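Long-range contact in periplasmic binding protein (Agrobacterium tumefaciens str. B6, PDB 5L9G), which binds the opine mannopine in the periplasm, probably delivering it to an ABC transporter for uptake: residues 153-165 with 327-339. Sequence-based numbering, arbitrary orientation.
With EDO (1,2-ethanediol), chain F.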
loop_
_atom_site.group_PDB
_atom_site.type_symbol
_atom_site.label_atom_id
_atom_site.label_comp_id
_atom_site.label_asym_id
_atom_site.label_seq_id
_atom_site.Cartn_x
_atom_site.Cartn_y
_atom_site.Cartn_z
ATOM N N ARG A 153 -5.084 -6.659 18.688
ATOM C CA ARG A 153 -5.054 -6.469 17.240
ATOM C C ARG A 153 -4.622 -5.040 16.883
ATOM O O ARG A 153 -4.909 -4.103 17.626
ATOM C CB ARG A 153 -6.462 -6.673 16.656
ATOM C CG ARG A 153 -6.793 -8.144 16.302
ATOM C CD ARG A 153 -7.512 -8.857 17.398
ATOM N NE ARG A 153 -7.919 -10.201 16.979
ATOM C CZ ARG A 153 -7.839 -11.267 17.765
ATOM N NH1 ARG A 153 -8.183 -12.462 17.304
ATOM N NH2 ARG A 153 -7.388 -11.152 19.011
ATOM N N ALA A 154 -3.974 -4.874 15.715
ATOM C CA ALA A 154 -3.673 -3.556 15.187
ATOM C C ALA A 154 -4.103 -3.517 13.729
ATOM O O ALA A 154 -3.831 -4.447 12.967
ATOM C CB ALA A 154 -2.206 -3.218 15.330
ATOM N N LEU A 155 -4.833 -2.462 13.358
ATOM C CA LEU A 155 -5.337 -2.282 11.999
ATOM C C LEU A 155 -4.970 -0.873 11.570
ATOM O O LEU A 155 -4.672 -0.036 12.413
ATOM C CB LEU A 155 -6.872 -2.423 11.957
ATOM C CG LEU A 155 -7.479 -3.830 11.944
ATOM C CD1 LEU A 155 -7.361 -4.473 13.278
ATOM C CD2 LEU A 155 -8.996 -3.753 11.628
ATOM N N TRP A 156 -4.987 -0.615 10.259
ATOM C CA TRP A 156 -4.656 0.695 9.699
ATOM C C TRP A 156 -5.743 1.718 10.078
ATOM O O TRP A 156 -6.909 1.347 10.261
ATOM C CB TRP A 156 -4.602 0.573 8.167
ATOM C CG TRP A 156 -3.926 1.710 7.437
ATOM C CD1 TRP A 156 -3.080 2.655 7.958
ATOM C CD2 TRP A 156 -4.017 1.980 6.036
ATOM N NE1 TRP A 156 -2.661 3.513 6.966
ATOM C CE2 TRP A 156 -3.195 3.100 5.768
ATOM C CE3 TRP A 156 -4.695 1.363 4.966
ATOM C CZ2 TRP A 156 -3.047 3.627 4.479
ATOM C CZ3 TRP A 156 -4.551 1.884 3.688
ATOM C CH2 TRP A 156 -3.756 3.021 3.457
ATOM N N ASN A 157 -5.384 3.013 10.166
ATOM C CA ASN A 157 -6.396 4.030 10.453
ATOM C C ASN A 157 -7.066 4.526 9.150
ATOM O O ASN A 157 -7.834 5.494 9.179
ATOM C CB ASN A 157 -5.821 5.206 11.286
ATOM C CG ASN A 157 -4.923 6.097 10.487
ATOM O OD1 ASN A 157 -4.308 5.658 9.510
ATOM N ND2 ASN A 157 -4.875 7.379 10.852
ATOM N N GLN A 158 -6.701 3.918 8.003
ATOM C CA GLN A 158 -7.318 4.211 6.697
ATOM C C GLN A 158 -7.975 2.909 6.198
ATOM O O GLN A 158 -7.538 1.827 6.617
ATOM C CB GLN A 158 -6.327 4.809 5.706
ATOM C CG GLN A 158 -5.836 6.186 6.140
ATOM C CD GLN A 158 -4.928 6.786 5.117
ATOM O OE1 GLN A 158 -3.726 6.999 5.345
ATOM N NE2 GLN A 158 -5.487 7.061 3.965
ATOM N N PRO A 159 -9.042 2.984 5.367
ATOM C CA PRO A 159 -9.849 1.774 5.093
ATOM C C PRO A 159 -9.421 0.803 4.002
ATOM O O PRO A 159 -9.947 -0.310 4.022
ATOM C CB PRO A 159 -11.230 2.354 4.741
ATOM C CG PRO A 159 -10.939 3.656 4.128
ATOM C CD PRO A 159 -9.731 4.204 4.871
ATOM N N ILE A 160 -8.560 1.186 3.040
ATOM C CA ILE A 160 -8.174 0.255 1.951
ATOM C C ILE A 160 -7.518 -1.015 2.514
ATOM O O ILE A 160 -6.506 -0.940 3.196
ATOM C CB ILE A 160 -7.349 0.917 0.813
ATOM C CG1 ILE A 160 -8.215 2.016 0.111
ATOM C CG2 ILE A 160 -6.881 -0.153 -0.205
ATOM C CD1 ILE A 160 -7.421 3.030 -0.740
ATOM N N GLY A 161 -8.151 -2.155 2.249
ATOM C CA GLY A 161 -7.693 -3.454 2.747
ATOM C C GLY A 161 -8.381 -3.850 4.041
ATOM O O GLY A 161 -8.522 -5.042 4.320
ATOM N N MET A 162 -8.855 -2.861 4.826
ATOM C CA MET A 162 -9.531 -3.091 6.117
ATOM C C MET A 162 -10.999 -3.496 5.948
ATOM O O MET A 162 -11.457 -4.420 6.632
ATOM C CB MET A 162 -9.385 -1.869 7.048
ATOM C CG MET A 162 -7.935 -1.355 7.174
ATOM S SD MET A 162 -6.821 -2.590 7.929
ATOM C CE MET A 162 -5.640 -2.810 6.642
ATOM N N ILE A 163 -11.738 -2.821 5.042
ATOM C CA ILE A 163 -13.144 -3.156 4.748
ATOM C C ILE A 163 -13.200 -4.575 4.154
ATOM O O ILE A 163 -14.023 -5.390 4.565
ATOM C CB ILE A 163 -13.805 -2.120 3.782
ATOM C CG1 ILE A 163 -13.679 -0.649 4.301
ATOM C CG2 ILE A 163 -15.260 -2.495 3.440
ATOM C CD1 ILE A 163 -14.385 -0.287 5.641
ATOM N N GLU A 164 -12.306 -4.848 3.192
ATOM C CA GLU A 164 -12.213 -6.146 2.514
ATOM C C GLU A 164 -11.849 -7.252 3.493
ATOM O O GLU A 164 -12.364 -8.372 3.341
ATOM C CB GLU A 164 -11.203 -6.095 1.364
ATOM C CG GLU A 164 -11.533 -5.102 0.259
ATOM C CD GLU A 164 -10.841 -3.751 0.404
ATOM O OE1 GLU A 164 -10.465 -3.160 -0.633
ATOM O OE2 GLU A 164 -10.693 -3.272 1.548
ATOM N N ALA A 165 -10.979 -6.943 4.508
ATOM C CA ALA A 165 -10.563 -7.906 5.546
ATOM C C ALA A 165 -11.805 -8.408 6.290
ATOM O O ALA A 165 -11.945 -9.604 6.494
ATOM C CB ALA A 165 -9.583 -7.253 6.525
ATOM N N TRP A 327 -13.308 1.331 -4.936
ATOM C CA TRP A 327 -12.836 2.524 -4.250
ATOM C C TRP A 327 -13.217 3.811 -4.991
ATOM O O TRP A 327 -13.467 4.820 -4.340
ATOM C CB TRP A 327 -11.345 2.399 -3.948
ATOM C CG TRP A 327 -11.140 1.343 -2.902
ATOM C CD1 TRP A 327 -10.837 0.029 -3.113
ATOM C CD2 TRP A 327 -11.481 1.460 -1.516
ATOM N NE1 TRP A 327 -10.881 -0.664 -1.921
ATOM C CE2 TRP A 327 -11.278 0.193 -0.924
ATOM C CE3 TRP A 327 -11.886 2.534 -0.701
ATOM C CZ2 TRP A 327 -11.511 -0.043 0.434
ATOM C CZ3 TRP A 327 -12.101 2.300 0.647
ATOM C CH2 TRP A 327 -11.893 1.032 1.206
ATOM N N ALA A 328 -13.379 3.752 -6.317
ATOM C CA ALA A 328 -13.834 4.904 -7.109
ATOM C C ALA A 328 -15.271 5.297 -6.708
ATOM O O ALA A 328 -15.627 6.478 -6.685
ATOM C CB ALA A 328 -13.794 4.556 -8.594
ATOM N N LYS A 329 -16.081 4.300 -6.381
ATOM C CA LYS A 329 -17.487 4.468 -6.053
ATOM C C LYS A 329 -17.779 4.655 -4.553
ATOM O O LYS A 329 -18.659 5.437 -4.214
ATOM C CB LYS A 329 -18.252 3.252 -6.629
ATOM C CG LYS A 329 -19.736 3.352 -6.685
ATOM C CD LYS A 329 -20.314 2.087 -7.325
ATOM C CE LYS A 329 -21.803 2.075 -7.235
ATOM N NZ LYS A 329 -22.379 0.840 -7.848
ATOM N N HIS A 330 -17.064 3.947 -3.658
ATOM C CA HIS A 330 -17.416 3.957 -2.237
ATOM C C HIS A 330 -16.381 4.506 -1.263
ATOM O O HIS A 330 -16.614 4.406 -0.052
ATOM C CB HIS A 330 -17.818 2.535 -1.809
ATOM C CG HIS A 330 -18.957 1.992 -2.607
ATOM N ND1 HIS A 330 -18.760 1.018 -3.566
ATOM C CD2 HIS A 330 -20.267 2.330 -2.587
ATOM C CE1 HIS A 330 -19.955 0.768 -4.075
ATOM N NE2 HIS A 330 -20.894 1.538 -3.524
ATOM N N ALA A 331 -15.287 5.133 -1.755
ATOM C CA ALA A 331 -14.249 5.695 -0.877
ATOM C C ALA A 331 -14.781 6.655 0.187
ATOM O O ALA A 331 -14.394 6.529 1.345
ATOM C CB ALA A 331 -13.156 6.357 -1.687
ATOM N N LYS A 332 -15.682 7.588 -0.192
ATOM C CA LYS A 332 -16.275 8.549 0.743
ATOM C C LYS A 332 -17.070 7.836 1.841
ATOM O O LYS A 332 -16.845 8.114 3.021
ATOM C CB LYS A 332 -17.146 9.588 0.013
ATOM C CG LYS A 332 -16.357 10.597 -0.809
ATOM C CD LYS A 332 -17.300 11.579 -1.504
ATOM C CE LYS A 332 -16.557 12.605 -2.323
ATOM N NZ LYS A 332 -17.492 13.511 -3.044
ATOM N N TRP A 333 -17.941 6.864 1.459
ATOM C CA TRP A 333 -18.711 6.054 2.411
ATOM C C TRP A 333 -17.731 5.327 3.346
ATOM O O TRP A 333 -17.914 5.337 4.563
ATOM C CB TRP A 333 -19.598 5.000 1.684
ATOM C CG TRP A 333 -20.060 3.895 2.602
ATOM C CD1 TRP A 333 -21.099 3.955 3.486
ATOM C CD2 TRP A 333 -19.405 2.637 2.835
ATOM N NE1 TRP A 333 -21.144 2.807 4.242
ATOM C CE2 TRP A 333 -20.123 1.975 3.854
ATOM C CE3 TRP A 333 -18.304 1.980 2.248
ATOM C CZ2 TRP A 333 -19.762 0.707 4.318
ATOM C CZ3 TRP A 333 -17.919 0.748 2.739
ATOM C CH2 TRP A 333 -18.641 0.122 3.761
ATOM N N ALA A 334 -16.739 4.640 2.752
ATOM C CA ALA A 334 -15.746 3.848 3.477
ATOM C C ALA A 334 -14.947 4.662 4.490
ATOM O O ALA A 334 -14.840 4.237 5.640
ATOM C CB ALA A 334 -14.842 3.119 2.506
ATOM N N SER A 335 -14.482 5.863 4.101
ATOM C CA SER A 335 -13.729 6.762 4.984
ATOM C C SER A 335 -14.542 7.151 6.223
ATOM O O SER A 335 -14.061 6.948 7.338
ATOM C CB SER A 335 -13.283 8.015 4.231
ATOM O OG SER A 335 -12.318 7.670 3.251
ATOM N N GLU A 336 -15.782 7.657 6.026
ATOM C CA GLU A 336 -16.674 8.064 7.109
ATOM C C GLU A 336 -17.075 6.897 8.026
ATOM O O GLU A 336 -16.974 7.033 9.243
ATOM C CB GLU A 336 -17.911 8.827 6.562
ATOM C CG GLU A 336 -18.963 9.158 7.612
ATOM C CD GLU A 336 -20.017 10.156 7.184
ATOM O OE1 GLU A 336 -21.131 9.727 6.803
ATOM O OE2 GLU A 336 -19.736 11.373 7.254
ATOM N N ALA A 337 -17.548 5.766 7.455
ATOM C CA ALA A 337 -17.962 4.614 8.252
ATOM C C ALA A 337 -16.797 4.024 9.075
ATOM O O ALA A 337 -16.981 3.680 10.246
ATOM C CB ALA A 337 -18.579 3.555 7.356
ATOM N N TYR A 338 -15.594 3.942 8.472
ATOM C CA TYR A 338 -14.419 3.400 9.163
ATOM C C TYR A 338 -13.925 4.371 10.255
ATOM O O TYR A 338 -13.577 3.915 11.343
ATOM C CB TYR A 338 -13.331 3.016 8.166
ATOM C CG TYR A 338 -12.205 2.179 8.740
ATOM C CD1 TYR A 338 -12.464 0.963 9.374
ATOM C CD2 TYR A 338 -10.877 2.562 8.579
ATOM C CE1 TYR A 338 -11.429 0.173 9.876
ATOM C CE2 TYR A 338 -9.832 1.776 9.068
ATOM C CZ TYR A 338 -10.113 0.575 9.704
ATOM O OH TYR A 338 -9.081 -0.211 10.156
ATOM N N ASP A 339 -14.025 5.700 10.019
ATOM C CA ASP A 339 -13.725 6.729 11.029
ATOM C C ASP A 339 -14.583 6.441 12.274
ATOM O O ASP A 339 -14.073 6.482 13.383
ATOM C CB ASP A 339 -14.064 8.158 10.514
ATOM C CG ASP A 339 -13.035 8.856 9.634
ATOM O OD1 ASP A 339 -11.905 8.317 9.484
ATOM O OD2 ASP A 339 -13.361 9.940 9.088
HETATM C C1 EDO F . -19.055 7.788 -6.942
HETATM O O1 EDO F . -18.590 7.183 -8.150
HETATM C C2 EDO F . -20.255 6.989 -6.362
HETATM O O2 EDO F . -20.709 7.527 -5.127
#
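Two aromatic side chains of one helix, Y338 and W327, grip the segment 153-165 at two places, and each ends in a hydrogen bond. The hydroxyl OH of Y338 donates to the backbone O of W156, 2.7 Å away and in the carbonyl plane. With its CG anti to the backbone N (chi1 -167°), the phenol leans from the helix toward the end of strand 153-156. The indole NE1 of W327 gives its N-H to OE1 of E164 over 2.8 Å. OE1 lies in the plane of the indole, but the N-H reaches it on the syn side from well out of the carboxylate plane, the two planes being 41° apart. E164 is held further: OE1 also bonds Y178 OH, while OE2 accepts the N-H of G161, the N-cap residue of helix 162-169, from above the carboxylate plane. Three polar partners thus hold one buried carboxylate, and the two N-H donors among them probably stabilise its negative charge.

Apolar contacts fill the ground between these bonds. I160 sets CG1 over the six-membered ring of W327 in a CH-pi contact, 3.6 Å from the centroid and only 7° off the normal. P159 wedges between the two aromatics, its CB 3.8 Å from W327 CH2 and 3.9 Å from Y338 CD2. M162 lays CB 3.7 Å from Y338 CZ, with CG close to the hydroxyl. I163 is a knob in a hole made by W327, W333, A334 and Y338, its CG2 meeting the edge of the W333 ring.

The contact borders the mannopine pocket: W156, whose backbone O accepts from Y338, has its indole against mannopine and stacked on W205. Helix 324-343 packs on the strand-to-helix turn that joins 153-156 to 162-169, while I163 and W333 both reach I191 of helix 184-197, and strand 153-156 runs parallel between strands 201-205 and 222-226.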